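Local coordinates for protein putative hyaluronoglucosaminidase (Clostridium perfringens, PDB 6PWI) that probably acts as a hexosaminidase that hydrolyses glycosidic bonds, being a family 84 glycoside hydrolase, at residues V50-D55 / K79-E84; D55-F60 / K93-I98; N70-V75 / Y149-L154; D108-D113 / G134-V139; V130-N135 / N164-L169. One frame throughout, in Å; residues are numbered along the deposited sequence.

Contact 1: V50-D55 / K79-E84; sequences VTLGTD and KGINHE
Thr54 O is approached by two groups of the 79-84 segment: it accepts a bent hydrogen bond from Asn82 N at 2.9 Å, and Ile81 CA adds a CA-H...O contact. This is the entry to a beta-alpha-beta unit, in which strand 55-60 and strand 82-85 lie parallel and helix 66-78 joins them. Asp55 and Asn82 form the parallel bridge, and Asp55 CA in turn meets Asn82 O at 3.4 Å. The helix ends in a Schellman motif whose C-prime residue is Gly80, with positive phi, and the chain then turns into the sheet. Ile81, just after the turn, is buried: its CG1 rests 3.5 Å from Gly53 O, and its CD1 stands 4.3 Å from Leu52 CB, an apolar touch. Leu52 also packs on Phe158, which ties the loop to helix 144-158. On the exposed side Asp55 and Asn82 run side by side, their carboxylate and amide planes 21° apart as modelled, Asp55 being poorly ordered. Both have CG anti to the carbonyl carbon (chi1 -66° and -64°), which sends the two groups the same way; the meeting is one of packing, with Asp55 OD2 3.3 Å from Asn82 CB.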
# COMPACT_ATOMS: atom_id res chain seq x y z
N VAL A 50 -17.53 26.08 12.47
CA VAL A 50 -16.49 26.98 12.93
C VAL A 50 -15.92 27.71 11.72
O VAL A 50 -15.95 27.19 10.61
CB VAL A 50 -15.42 26.18 13.70
CG1 VAL A 50 -14.05 26.84 13.72
CG2 VAL A 50 -15.90 25.84 15.11
N THR A 51 -15.41 28.93 11.94
CA THR A 51 -14.74 29.67 10.89
C THR A 51 -13.24 29.70 11.17
O THR A 51 -12.82 30.02 12.28
CB THR A 51 -15.34 31.07 10.70
OG1 THR A 51 -16.75 30.94 10.58
CG2 THR A 51 -14.80 31.79 9.48
N LEU A 52 -12.44 29.36 10.15
CA LEU A 52 -10.99 29.39 10.25
C LEU A 52 -10.52 30.81 9.98
O LEU A 52 -10.98 31.45 9.03
CB LEU A 52 -10.39 28.42 9.23
CG LEU A 52 -10.73 26.95 9.42
CD1 LEU A 52 -10.10 26.12 8.32
CD2 LEU A 52 -10.27 26.45 10.78
N GLY A 53 -9.58 31.29 10.81
CA GLY A 53 -9.00 32.61 10.65
C GLY A 53 -7.81 32.59 9.70
O GLY A 53 -7.31 31.52 9.37
N THR A 54 -7.37 33.78 9.28
CA THR A 54 -6.20 33.93 8.43
C THR A 54 -4.94 33.77 9.28
O THR A 54 -3.91 33.30 8.79
CB THR A 54 -6.22 35.29 7.71
OG1 THR A 54 -7.40 35.31 6.92
CG2 THR A 54 -5.02 35.51 6.80
N ASP A 55 -5.04 34.17 10.56
CA ASP A 55 -3.92 34.10 11.48
C ASP A 55 -4.30 33.24 12.68
O ASP A 55 -5.32 33.50 13.34
CB ASP A 55 -3.41 35.50 11.86
CG ASP A 55 -2.79 36.26 10.69
OD1 ASP A 55 -3.48 37.15 10.14
OD2 ASP A 55 -1.62 35.97 10.35
N LYS A 79 -4.59 26.06 3.60
CA LYS A 79 -5.59 27.11 3.63
C LYS A 79 -4.94 28.48 3.82
O LYS A 79 -5.60 29.42 4.26
CB LYS A 79 -6.59 26.90 4.78
CG LYS A 79 -7.31 25.56 4.81
CD LYS A 79 -8.18 25.31 3.60
CE LYS A 79 -9.42 26.17 3.57
NZ LYS A 79 -10.30 25.78 2.44
N GLY A 80 -3.65 28.58 3.48
CA GLY A 80 -2.90 29.83 3.59
C GLY A 80 -3.11 30.53 4.94
O GLY A 80 -3.26 31.74 4.98
N ILE A 81 -3.11 29.74 6.02
CA ILE A 81 -3.19 30.25 7.38
C ILE A 81 -1.77 30.50 7.89
O ILE A 81 -0.99 29.56 8.03
CB ILE A 81 -3.94 29.27 8.29
CG1 ILE A 81 -5.38 29.02 7.82
CG2 ILE A 81 -3.89 29.73 9.74
CD1 ILE A 81 -6.12 28.00 8.65
N ASN A 82 -1.47 31.78 8.17
CA ASN A 82 -0.25 32.15 8.88
C ASN A 82 -0.43 31.83 10.36
O ASN A 82 -1.56 31.76 10.85
CB ASN A 82 0.08 33.64 8.71
CG ASN A 82 0.40 34.02 7.28
OD1 ASN A 82 1.48 33.72 6.77
ND2 ASN A 82 -0.54 34.70 6.64
N HIS A 83 0.69 31.65 11.06
CA HIS A 83 0.64 31.24 12.46
C HIS A 83 1.68 32.01 13.27
O HIS A 83 2.69 32.47 12.74
CB HIS A 83 0.91 29.74 12.57
CG HIS A 83 2.30 29.37 12.18
ND1 HIS A 83 3.30 29.19 13.12
CD2 HIS A 83 2.86 29.18 10.97
CE1 HIS A 83 4.43 28.89 12.50
NE2 HIS A 83 4.18 28.87 11.17
N GLU A 84 1.40 32.12 14.57
CA GLU A 84 2.42 32.42 15.55
C GLU A 84 2.34 31.36 16.64
O GLU A 84 1.26 30.85 16.93
CB GLU A 84 2.29 33.86 16.05
CG GLU A 84 2.79 34.87 15.03
CD GLU A 84 2.99 36.28 15.53
OE1 GLU A 84 2.21 36.72 16.41
OE2 GLU A 84 3.94 36.95 15.05

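Contact 2: D55-F60 / K93-I98; sequences DANVVF and KTNFLI
Asp55 comes near Lys93 where strands 55-60 and 94-98 of the domain's mixed sheet run parallel, their directions 23° apart; Lys93 bends at its last torsion and brings NZ toward Asp55, which is poorly ordered, and the opposite charges stay apart. Ala56 sets its CB at the edge of the Phe96 ring, in the ring plane and 3.7 Å from CE2. Asn57 is held by backbone and side chain alike. Its N donates to Thr94 O and its O accepts from Phe96 N, both at 2.8 Å. With CG anti to the backbone N (chi1 175°), ND2 reaches Asn95 OD1 at 2.9 Å, nearly straight and in the plane of both amides, although these planes stand 83° apart. The remaining polar ends are paired outside the strands: Asn57 OD1 with Ser86 OG, and Asn95 ND2 with Lys90 O. Val58 turns to the same face as Phe96 and Phe60, the face covered by helix 66-78, and lays CG1 over one face of the Phe60 ring. Val59 continues the ladder, its N donating to Phe96 O and its O accepting from Ile98 N; on the opposite face its CG2 lies 3.5 Å from Leu97 CD2. Phe60 runs alongside Ile98, its ring edge turned to that residue and CD1 4.1 Å from Ile98 CB.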
# COMPACT_ATOMS: atom_id res chain seq x y z
N ASP A 55 -5.04 34.17 10.56
CA ASP A 55 -3.92 34.10 11.48
C ASP A 55 -4.30 33.24 12.68
O ASP A 55 -5.32 33.50 13.34
CB ASP A 55 -3.41 35.50 11.86
CG ASP A 55 -2.79 36.26 10.69
OD1 ASP A 55 -3.48 37.15 10.14
OD2 ASP A 55 -1.62 35.97 10.35
N ALA A 56 -3.48 32.23 12.96
CA ALA A 56 -3.76 31.24 13.98
C ALA A 56 -2.66 31.19 15.03
O ALA A 56 -1.50 31.52 14.77
CB ALA A 56 -3.97 29.88 13.34
N ASN A 57 -3.07 30.80 16.24
CA ASN A 57 -2.17 30.52 17.35
C ASN A 57 -1.94 29.01 17.41
O ASN A 57 -2.90 28.24 17.37
CB ASN A 57 -2.72 31.05 18.68
CG ASN A 57 -1.87 30.67 19.88
OD1 ASN A 57 -0.69 31.01 19.95
ND2 ASN A 57 -2.46 29.96 20.83
N VAL A 58 -0.66 28.62 17.52
CA VAL A 58 -0.24 27.24 17.52
C VAL A 58 0.48 26.94 18.84
O VAL A 58 1.44 27.62 19.20
CB VAL A 58 0.69 26.97 16.32
CG1 VAL A 58 1.30 25.58 16.39
CG2 VAL A 58 -0.02 27.19 15.00
N VAL A 59 0.03 25.89 19.53
CA VAL A 59 0.61 25.46 20.78
C VAL A 59 1.07 24.01 20.64
O VAL A 59 0.24 23.12 20.49
CB VAL A 59 -0.39 25.61 21.94
CG1 VAL A 59 0.19 25.16 23.27
CG2 VAL A 59 -0.95 27.02 22.02
N PHE A 60 2.38 23.78 20.70
CA PHE A 60 2.92 22.44 20.73
C PHE A 60 3.43 22.13 22.14
O PHE A 60 4.19 22.91 22.71
CB PHE A 60 4.14 22.29 19.82
CG PHE A 60 3.93 22.61 18.36
CD1 PHE A 60 3.09 21.84 17.57
CD2 PHE A 60 4.63 23.65 17.76
CE1 PHE A 60 2.93 22.13 16.22
CE2 PHE A 60 4.47 23.93 16.42
CZ PHE A 60 3.62 23.17 15.65
N LYS A 93 -8.18 34.40 18.48
CA LYS A 93 -7.72 33.76 17.25
C LYS A 93 -8.23 32.32 17.16
O LYS A 93 -8.86 31.82 18.09
CB LYS A 93 -6.19 33.73 17.19
CG LYS A 93 -5.48 35.07 17.00
CD LYS A 93 -3.98 34.92 17.11
CE LYS A 93 -3.21 36.21 16.95
NZ LYS A 93 -3.36 36.79 15.60
N THR A 94 -7.96 31.68 16.01
CA THR A 94 -8.07 30.23 15.86
C THR A 94 -6.85 29.57 16.51
O THR A 94 -5.73 30.05 16.35
CB THR A 94 -8.13 29.82 14.38
OG1 THR A 94 -9.16 30.53 13.70
CG2 THR A 94 -8.34 28.34 14.18
N ASN A 95 -7.08 28.47 17.22
CA ASN A 95 -6.06 27.79 18.00
C ASN A 95 -5.86 26.36 17.49
O ASN A 95 -6.82 25.61 17.31
CB ASN A 95 -6.42 27.78 19.49
CG ASN A 95 -6.34 29.15 20.15
OD1 ASN A 95 -5.28 29.55 20.64
ND2 ASN A 95 -7.45 29.86 20.19
N PHE A 96 -4.58 25.98 17.29
CA PHE A 96 -4.19 24.60 17.06
C PHE A 96 -3.32 24.12 18.22
O PHE A 96 -2.23 24.63 18.41
CB PHE A 96 -3.40 24.48 15.75
CG PHE A 96 -4.21 24.80 14.52
CD1 PHE A 96 -4.79 23.78 13.78
CD2 PHE A 96 -4.42 26.11 14.13
CE1 PHE A 96 -5.56 24.08 12.65
CE2 PHE A 96 -5.19 26.40 13.01
CZ PHE A 96 -5.75 25.39 12.27
N LEU A 97 -3.83 23.16 19.00
CA LEU A 97 -3.05 22.61 20.10
C LEU A 97 -2.70 21.16 19.78
O LEU A 97 -3.58 20.35 19.49
CB LEU A 97 -3.81 22.70 21.43
CG LEU A 97 -4.66 23.94 21.71
CD1 LEU A 97 -5.15 23.94 23.15
CD2 LEU A 97 -3.92 25.24 21.41
N ILE A 98 -1.40 20.83 19.84
CA ILE A 98 -0.95 19.46 19.64
C ILE A 98 -0.28 18.97 20.92
O ILE A 98 0.64 19.61 21.43
CB ILE A 98 -0.02 19.34 18.42
CG1 ILE A 98 -0.59 20.02 17.17
CG2 ILE A 98 0.34 17.88 18.16
CD1 ILE A 98 -1.90 19.44 16.67

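Contact 3: N70-V75 / Y149-L154; sequences NRLLEV and YGITSL
Helices 70-75 and 149-154 run almost parallel, 8° apart, with their axes approaching to 9.4 Å, so that Arg71, Leu72 and Val75 face Ile151, Thr152 and Leu154. Ile151 fills the middle of the interface. Its CG2 branch, anti to the backbone N, projects against the other helix: it lies 3.7 Å from Leu72 CA and equally near Arg71 CG, as the Arg71 and Ile151 side chains slide past each other in opposite directions. One turn on, Val75 crosses Ile151, its CG2 3.8 Å from Ile151 CG2, and Val75 CG1 faces Leu154 CB at 4.3 Å. The polar link lies to one side of this apolar strip. Arg71 bends at its second and third torsions (chi2 59°, chi3 138°) and sends the guanidinium across to Thr152, where NE donates to OG1 at 3.2 Å, OG1 lying somewhat out of the guanidinium plane; NH2 adds a weak second bond to the same oxygen. Thr152 OG1 is also bonded to Phe148 O, one turn back in its own helix, which helps fix its rotation. On the other side Arg71 NH1 forms a salt bridge with Glu74 OE2 at 3.3 Å whose hydrogen bond is weak, and NH2 has a long, weak ion pair with Asp205, just after helix 193-204 of the barrel. Leu72 packs down on Val58 and Phe60, and Leu154 on Val130, so both helices cover one face of the sheet. The chemistry implies a mainly apolar helix pair whose buried arginine is shared between a hydroxyl and acidic partners, which probably offset the cost of burying its charge.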
# COMPACT_ATOMS: atom_id res chain seq x y z
N ASN A 70 6.14 20.11 11.67
CA ASN A 70 6.16 20.37 10.23
C ASN A 70 4.87 19.90 9.57
O ASN A 70 4.39 20.52 8.62
CB ASN A 70 7.38 19.75 9.56
CG ASN A 70 8.67 20.49 9.86
OD1 ASN A 70 8.67 21.71 9.99
ND2 ASN A 70 9.78 19.78 9.94
N ARG A 71 4.31 18.79 10.08
CA ARG A 71 3.07 18.25 9.56
C ARG A 71 1.91 19.23 9.79
O ARG A 71 1.05 19.36 8.92
CB ARG A 71 2.79 16.86 10.14
CG ARG A 71 1.66 16.11 9.44
CD ARG A 71 1.90 15.88 7.95
NE ARG A 71 1.48 14.54 7.59
CZ ARG A 71 1.52 14.03 6.37
NH1 ARG A 71 1.96 14.76 5.36
NH2 ARG A 71 1.13 12.78 6.16
N LEU A 72 1.89 19.90 10.94
CA LEU A 72 0.83 20.86 11.20
C LEU A 72 1.00 22.06 10.27
O LEU A 72 0.02 22.58 9.75
CB LEU A 72 0.81 21.30 12.66
CG LEU A 72 -0.28 22.33 13.00
CD1 LEU A 72 -1.64 21.66 13.10
CD2 LEU A 72 0.04 23.08 14.28
N LEU A 73 2.25 22.48 10.05
CA LEU A 73 2.51 23.66 9.26
C LEU A 73 2.13 23.44 7.79
O LEU A 73 1.66 24.37 7.14
CB LEU A 73 3.97 24.11 9.44
CG LEU A 73 4.35 24.48 10.88
CD1 LEU A 73 5.76 25.05 10.96
CD2 LEU A 73 3.35 25.46 11.49
N GLU A 74 2.32 22.20 7.30
CA GLU A 74 1.79 21.75 6.02
C GLU A 74 0.28 21.95 5.99
O GLU A 74 -0.27 22.46 5.01
CB GLU A 74 2.00 20.24 5.86
CG GLU A 74 3.04 19.83 4.83
CD GLU A 74 2.96 18.35 4.47
OE1 GLU A 74 2.07 17.99 3.67
OE2 GLU A 74 3.76 17.56 5.02
N VAL A 75 -0.38 21.53 7.06
CA VAL A 75 -1.83 21.58 7.13
C VAL A 75 -2.31 23.03 7.10
O VAL A 75 -3.30 23.34 6.45
CB VAL A 75 -2.37 20.79 8.34
CG1 VAL A 75 -3.80 21.17 8.69
CG2 VAL A 75 -2.25 19.30 8.12
N TYR A 149 -0.47 11.20 13.21
CA TYR A 149 -1.63 10.61 12.55
C TYR A 149 -2.86 11.51 12.68
O TYR A 149 -3.59 11.70 11.71
CB TYR A 149 -1.90 9.18 13.03
CG TYR A 149 -0.71 8.26 12.98
CD1 TYR A 149 0.17 8.30 11.91
CD2 TYR A 149 -0.45 7.37 14.01
CE1 TYR A 149 1.29 7.48 11.86
CE2 TYR A 149 0.66 6.54 13.97
CZ TYR A 149 1.53 6.59 12.89
OH TYR A 149 2.63 5.78 12.84
N GLY A 150 -3.08 12.05 13.89
CA GLY A 150 -4.16 12.99 14.12
C GLY A 150 -4.12 14.16 13.14
O GLY A 150 -5.13 14.52 12.54
N ILE A 151 -2.92 14.73 12.97
CA ILE A 151 -2.73 15.89 12.12
C ILE A 151 -2.93 15.51 10.65
O ILE A 151 -3.38 16.33 9.86
CB ILE A 151 -1.36 16.54 12.39
CG1 ILE A 151 -1.22 16.99 13.84
CG2 ILE A 151 -1.10 17.69 11.42
CD1 ILE A 151 0.19 17.34 14.25
N THR A 152 -2.61 14.25 10.31
CA THR A 152 -2.82 13.73 8.97
C THR A 152 -4.32 13.67 8.68
O THR A 152 -4.75 13.98 7.57
CB THR A 152 -2.12 12.39 8.73
OG1 THR A 152 -0.71 12.55 8.89
CG2 THR A 152 -2.39 11.80 7.36
N SER A 153 -5.12 13.30 9.68
CA SER A 153 -6.56 13.33 9.50
C SER A 153 -7.03 14.75 9.22
O SER A 153 -7.88 14.95 8.36
CB SER A 153 -7.30 12.70 10.64
OG SER A 153 -7.15 11.29 10.59
N LEU A 154 -6.44 15.74 9.91
CA LEU A 154 -6.75 17.14 9.65
C LEU A 154 -6.36 17.53 8.23
O LEU A 154 -7.05 18.35 7.60
CB LEU A 154 -6.04 18.05 10.66
CG LEU A 154 -6.67 18.14 12.05
CD1 LEU A 154 -5.80 18.98 12.98
CD2 LEU A 154 -8.09 18.71 11.98

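Contact 4: D108-D113 / G134-V139; sequences DKYFTD and GNVIAV
Phe111 against Ala138 and Tyr110 against Val136 make the tightly packed part of this contact, in which helix 108-113 lies across strand 136-139 at a crossing angle of -107°, with 9.6 Å between the axes. The Ala138 methyl sits at the far end of the Phe111 ring, 3.5 Å from CE2 and just as near CZ, and meets the ring obliquely. CE2 goes on to touch the backbone at Val139 C, while Val129, Ser131 and Leu116 also touch this buried aromatic side chain. Tyr110, the residue before, reaches Val136, two residues earlier in the strand. Its ring stands anti to the backbone N (chi1 162°), and Val136 comes from the opposite direction: Val136 CG1 lies 3.4 Å from Tyr110 CZ, again obliquely, and Tyr110 CE2 rests 3.9 Å from Ala138 CB. The solvent side begins at the hydroxyl. Tyr110 is partly exposed, and its OH reaches the strand through a water, 2.7 Å from OH, which donates to Val136 O at 2.9 Å; the main-chain carbonyl thus gains a polar partner at the margin of the apolar patch. Further round the helix, turned from the strand, exposed Lys109 and Asp113 form a salt bridge one turn apart, NZ to OD2 at 3.1 Å, through the syn lone pair of the carboxylate. Val136 and Ala138 point to this helix, whereas Ile137 and Val139 point to the opposite face and touch Leu154 of helix 144-158. Helices thus pack on both faces of the central sheet, the layered plan of an alpha/beta sandwich domain.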
# COMPACT_ATOMS: atom_id res chain seq x y z
N ASP A 108 -2.68 18.50 27.15
CA ASP A 108 -3.21 17.43 27.98
C ASP A 108 -4.21 18.03 28.96
O ASP A 108 -5.30 17.49 29.16
CB ASP A 108 -2.10 16.63 28.67
CG ASP A 108 -2.60 15.46 29.50
OD1 ASP A 108 -3.60 14.83 29.10
OD2 ASP A 108 -2.00 15.18 30.55
N LYS A 109 -3.83 19.17 29.55
CA LYS A 109 -4.64 19.88 30.53
C LYS A 109 -5.97 20.29 29.90
O LYS A 109 -7.02 20.08 30.49
CB LYS A 109 -3.87 21.10 31.03
CG LYS A 109 -4.43 21.76 32.28
CD LYS A 109 -3.40 22.60 33.01
CE LYS A 109 -3.88 23.05 34.37
NZ LYS A 109 -5.08 23.92 34.24
N TYR A 110 -5.91 20.87 28.69
CA TYR A 110 -7.10 21.33 28.00
C TYR A 110 -8.10 20.18 27.84
O TYR A 110 -9.29 20.37 28.03
CB TYR A 110 -6.76 22.04 26.69
CG TYR A 110 -7.92 22.16 25.73
CD1 TYR A 110 -8.80 23.22 25.79
CD2 TYR A 110 -8.14 21.18 24.76
CE1 TYR A 110 -9.88 23.32 24.91
CE2 TYR A 110 -9.20 21.26 23.88
CZ TYR A 110 -10.08 22.33 23.96
OH TYR A 110 -11.12 22.39 23.09
N PHE A 111 -7.61 18.98 27.50
CA PHE A 111 -8.49 17.84 27.29
C PHE A 111 -9.09 17.37 28.61
O PHE A 111 -10.27 17.06 28.67
CB PHE A 111 -7.79 16.69 26.55
CG PHE A 111 -7.81 16.81 25.05
CD1 PHE A 111 -8.81 16.21 24.31
CD2 PHE A 111 -6.83 17.53 24.38
CE1 PHE A 111 -8.83 16.32 22.93
CE2 PHE A 111 -6.85 17.64 23.00
CZ PHE A 111 -7.85 17.04 22.28
N THR A 112 -8.26 17.30 29.65
CA THR A 112 -8.70 16.92 30.98
C THR A 112 -9.75 17.91 31.51
O THR A 112 -10.83 17.50 31.94
CB THR A 112 -7.51 16.80 31.94
OG1 THR A 112 -6.72 15.71 31.45
CG2 THR A 112 -7.93 16.55 33.37
N ASP A 113 -9.43 19.21 31.46
CA ASP A 113 -10.22 20.25 32.09
C ASP A 113 -11.57 20.39 31.39
O ASP A 113 -12.55 20.76 32.03
CB ASP A 113 -9.49 21.60 32.09
CG ASP A 113 -8.40 21.75 33.14
OD1 ASP A 113 -8.23 20.82 33.98
OD2 ASP A 113 -7.71 22.79 33.11
N GLY A 134 -15.35 25.22 18.83
CA GLY A 134 -15.18 26.67 18.88
C GLY A 134 -13.92 27.11 18.14
O GLY A 134 -13.72 26.76 16.98
N ASN A 135 -13.06 27.85 18.84
CA ASN A 135 -11.84 28.37 18.25
C ASN A 135 -10.67 27.45 18.58
O ASN A 135 -9.51 27.84 18.39
CB ASN A 135 -11.57 29.80 18.72
CG ASN A 135 -11.42 29.89 20.22
OD1 ASN A 135 -11.98 29.09 20.96
ND2 ASN A 135 -10.65 30.87 20.68
N VAL A 136 -10.95 26.23 19.07
CA VAL A 136 -9.91 25.27 19.40
C VAL A 136 -9.95 24.08 18.44
O VAL A 136 -10.95 23.38 18.36
CB VAL A 136 -10.00 24.79 20.86
CG1 VAL A 136 -8.77 23.98 21.26
CG2 VAL A 136 -10.21 25.94 21.84
N ILE A 137 -8.84 23.87 17.73
CA ILE A 137 -8.62 22.62 17.01
C ILE A 137 -7.48 21.88 17.71
O ILE A 137 -6.34 22.35 17.69
CB ILE A 137 -8.33 22.86 15.51
CG1 ILE A 137 -9.50 23.58 14.83
CG2 ILE A 137 -7.98 21.57 14.80
CD1 ILE A 137 -9.17 24.11 13.45
N ALA A 138 -7.80 20.74 18.32
CA ALA A 138 -6.85 20.06 19.19
C ALA A 138 -6.61 18.62 18.73
O ALA A 138 -7.49 17.97 18.16
CB ALA A 138 -7.32 20.13 20.62
N VAL A 139 -5.39 18.14 19.00
CA VAL A 139 -5.03 16.74 18.81
C VAL A 139 -4.30 16.28 20.06
O VAL A 139 -3.34 16.91 20.49
CB VAL A 139 -4.15 16.55 17.56
CG1 VAL A 139 -3.62 15.13 17.45
CG2 VAL A 139 -4.85 16.97 16.28
O HOH W 1 -11.03 21.51 20.57

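Contact 5: V130-N135 / N164-L169; sequences VSVKGN and NELKEL
Glu168 holds CG anti to its carbonyl carbon (chi1 -70°) and then runs extended, a shape that carries OE2 to Gly134 N, where it accepts a bond of 2.8 Å from above the carboxylate plane. Leu169 takes the rarer torsion, CG between the backbone N and the carbonyl carbon (chi1 59°), and so turns its CG toward Val132 CG2, 4.0 Å away. Val132 is the residue most enclosed here: its CG1 faces Leu166 CD2 at 3.8 Å and also lies 3.5 Å from Lys167 O. The backbones meet at the same place, Val132 N donating almost straight to Leu169 O at 2.8 Å, while the return bond from Leu169 N to Val132 O is weak. Glu168 thereby braces the turn after the strand, where Gly134 has positive phi; Glu168 OE1 lies near Asp46, a like charge that might raise its proton affinity. The short strand segments are swung 116° apart, and the pairing goes on through Val130 and Ile171. Strand 165-175 here bridges strands 127-133 and 48-51, with Leu166 bonded through its backbone to Val50, while Ile157 and Phe158 of helix 144-158 cover the face that carries Leu166 and Leu169.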
# COMPACT_ATOMS: atom_id res chain seq x y z
N VAL A 130 -8.96 13.77 17.77
CA VAL A 130 -9.00 15.07 17.11
C VAL A 130 -10.29 15.77 17.55
O VAL A 130 -11.37 15.21 17.44
CB VAL A 130 -8.91 14.96 15.58
CG1 VAL A 130 -8.94 16.32 14.91
CG2 VAL A 130 -7.67 14.20 15.14
N SER A 131 -10.15 17.00 18.06
CA SER A 131 -11.31 17.74 18.52
C SER A 131 -11.40 19.09 17.82
O SER A 131 -10.43 19.84 17.78
CB SER A 131 -11.28 17.89 20.01
OG SER A 131 -11.94 19.08 20.40
N VAL A 132 -12.57 19.37 17.24
CA VAL A 132 -12.87 20.66 16.65
C VAL A 132 -14.06 21.24 17.41
O VAL A 132 -15.17 20.71 17.31
CB VAL A 132 -13.15 20.56 15.13
CG1 VAL A 132 -13.62 21.88 14.55
CG2 VAL A 132 -11.94 20.05 14.36
N LYS A 133 -13.79 22.28 18.20
CA LYS A 133 -14.76 22.89 19.10
C LYS A 133 -14.43 24.37 19.29
O LYS A 133 -13.38 24.71 19.84
CB LYS A 133 -14.77 22.14 20.44
CG LYS A 133 -16.03 22.34 21.28
CD LYS A 133 -15.96 21.61 22.61
CE LYS A 133 -17.18 21.83 23.47
NZ LYS A 133 -17.01 21.19 24.80
N GLY A 134 -15.35 25.22 18.83
CA GLY A 134 -15.18 26.67 18.88
C GLY A 134 -13.92 27.11 18.14
O GLY A 134 -13.72 26.76 16.98
N ASN A 135 -13.06 27.85 18.84
CA ASN A 135 -11.84 28.37 18.25
C ASN A 135 -10.67 27.45 18.58
O ASN A 135 -9.51 27.84 18.39
CB ASN A 135 -11.57 29.80 18.72
CG ASN A 135 -11.42 29.89 20.22
OD1 ASN A 135 -11.98 29.09 20.96
ND2 ASN A 135 -10.65 30.87 20.68
N ASN A 164 -13.79 28.48 4.19
CA ASN A 164 -13.13 28.59 5.48
C ASN A 164 -14.07 28.16 6.60
O ASN A 164 -13.90 28.57 7.75
CB ASN A 164 -12.46 29.96 5.67
CG ASN A 164 -13.43 31.12 5.56
OD1 ASN A 164 -14.57 30.95 5.12
ND2 ASN A 164 -12.99 32.30 5.94
N GLU A 165 -15.05 27.31 6.27
CA GLU A 165 -15.98 26.78 7.25
C GLU A 165 -15.67 25.31 7.53
O GLU A 165 -15.43 24.53 6.61
CB GLU A 165 -17.43 26.98 6.81
CG GLU A 165 -17.89 28.43 6.87
CD GLU A 165 -19.35 28.65 6.53
OE1 GLU A 165 -20.10 27.66 6.39
OE2 GLU A 165 -19.75 29.83 6.41
N LEU A 166 -15.70 24.95 8.82
CA LEU A 166 -15.27 23.65 9.30
C LEU A 166 -16.26 23.14 10.35
O LEU A 166 -16.58 23.86 11.29
CB LEU A 166 -13.87 23.82 9.91
CG LEU A 166 -13.27 22.58 10.57
CD1 LEU A 166 -13.02 21.49 9.53
CD2 LEU A 166 -11.98 22.91 11.29
N LYS A 167 -16.71 21.89 10.20
CA LYS A 167 -17.69 21.31 11.10
C LYS A 167 -17.03 20.94 12.42
O LYS A 167 -15.93 20.39 12.43
CB LYS A 167 -18.31 20.05 10.48
CG LYS A 167 -19.06 20.24 9.18
CD LYS A 167 -19.97 19.08 8.84
CE LYS A 167 -21.09 19.46 7.89
NZ LYS A 167 -22.24 18.54 8.02
N GLU A 168 -17.71 21.23 13.52
CA GLU A 168 -17.27 20.80 14.84
C GLU A 168 -17.37 19.28 14.90
O GLU A 168 -18.42 18.73 14.60
CB GLU A 168 -18.18 21.38 15.92
CG GLU A 168 -18.05 22.88 16.12
CD GLU A 168 -18.42 23.34 17.53
OE1 GLU A 168 -19.23 22.65 18.18
OE2 GLU A 168 -17.86 24.36 17.98
N LEU A 169 -16.29 18.61 15.30
CA LEU A 169 -16.27 17.16 15.30
C LEU A 169 -15.35 16.63 16.40
O LEU A 169 -14.54 17.37 16.96
CB LEU A 169 -15.83 16.67 13.92
CG LEU A 169 -14.46 17.14 13.43
CD1 LEU A 169 -13.36 16.17 13.85
CD2 LEU A 169 -14.46 17.32 11.92

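Along the chain from the N terminus, all five contacts lie in the alpha/beta domain that precedes the barrel strands. Contact 1 closes the loop around strand 55-60 and helix 66-78; contact 2 starts on Asp55, which it shares with contact 1, and crosses it, adding strand 94-100 on the other side of strand 55-60. Contact 3 spans the longest interval, crosses contacts 1, 2 and 5, and pairs the two helices of one face; contact 4 is nested inside it and seats helix 106-114 on the other face. Contacts 4 and 5 share Gly134 and Asn135. Contact 5 joins strand 127-133 to strand 165-175, which also pairs with strand 48-51.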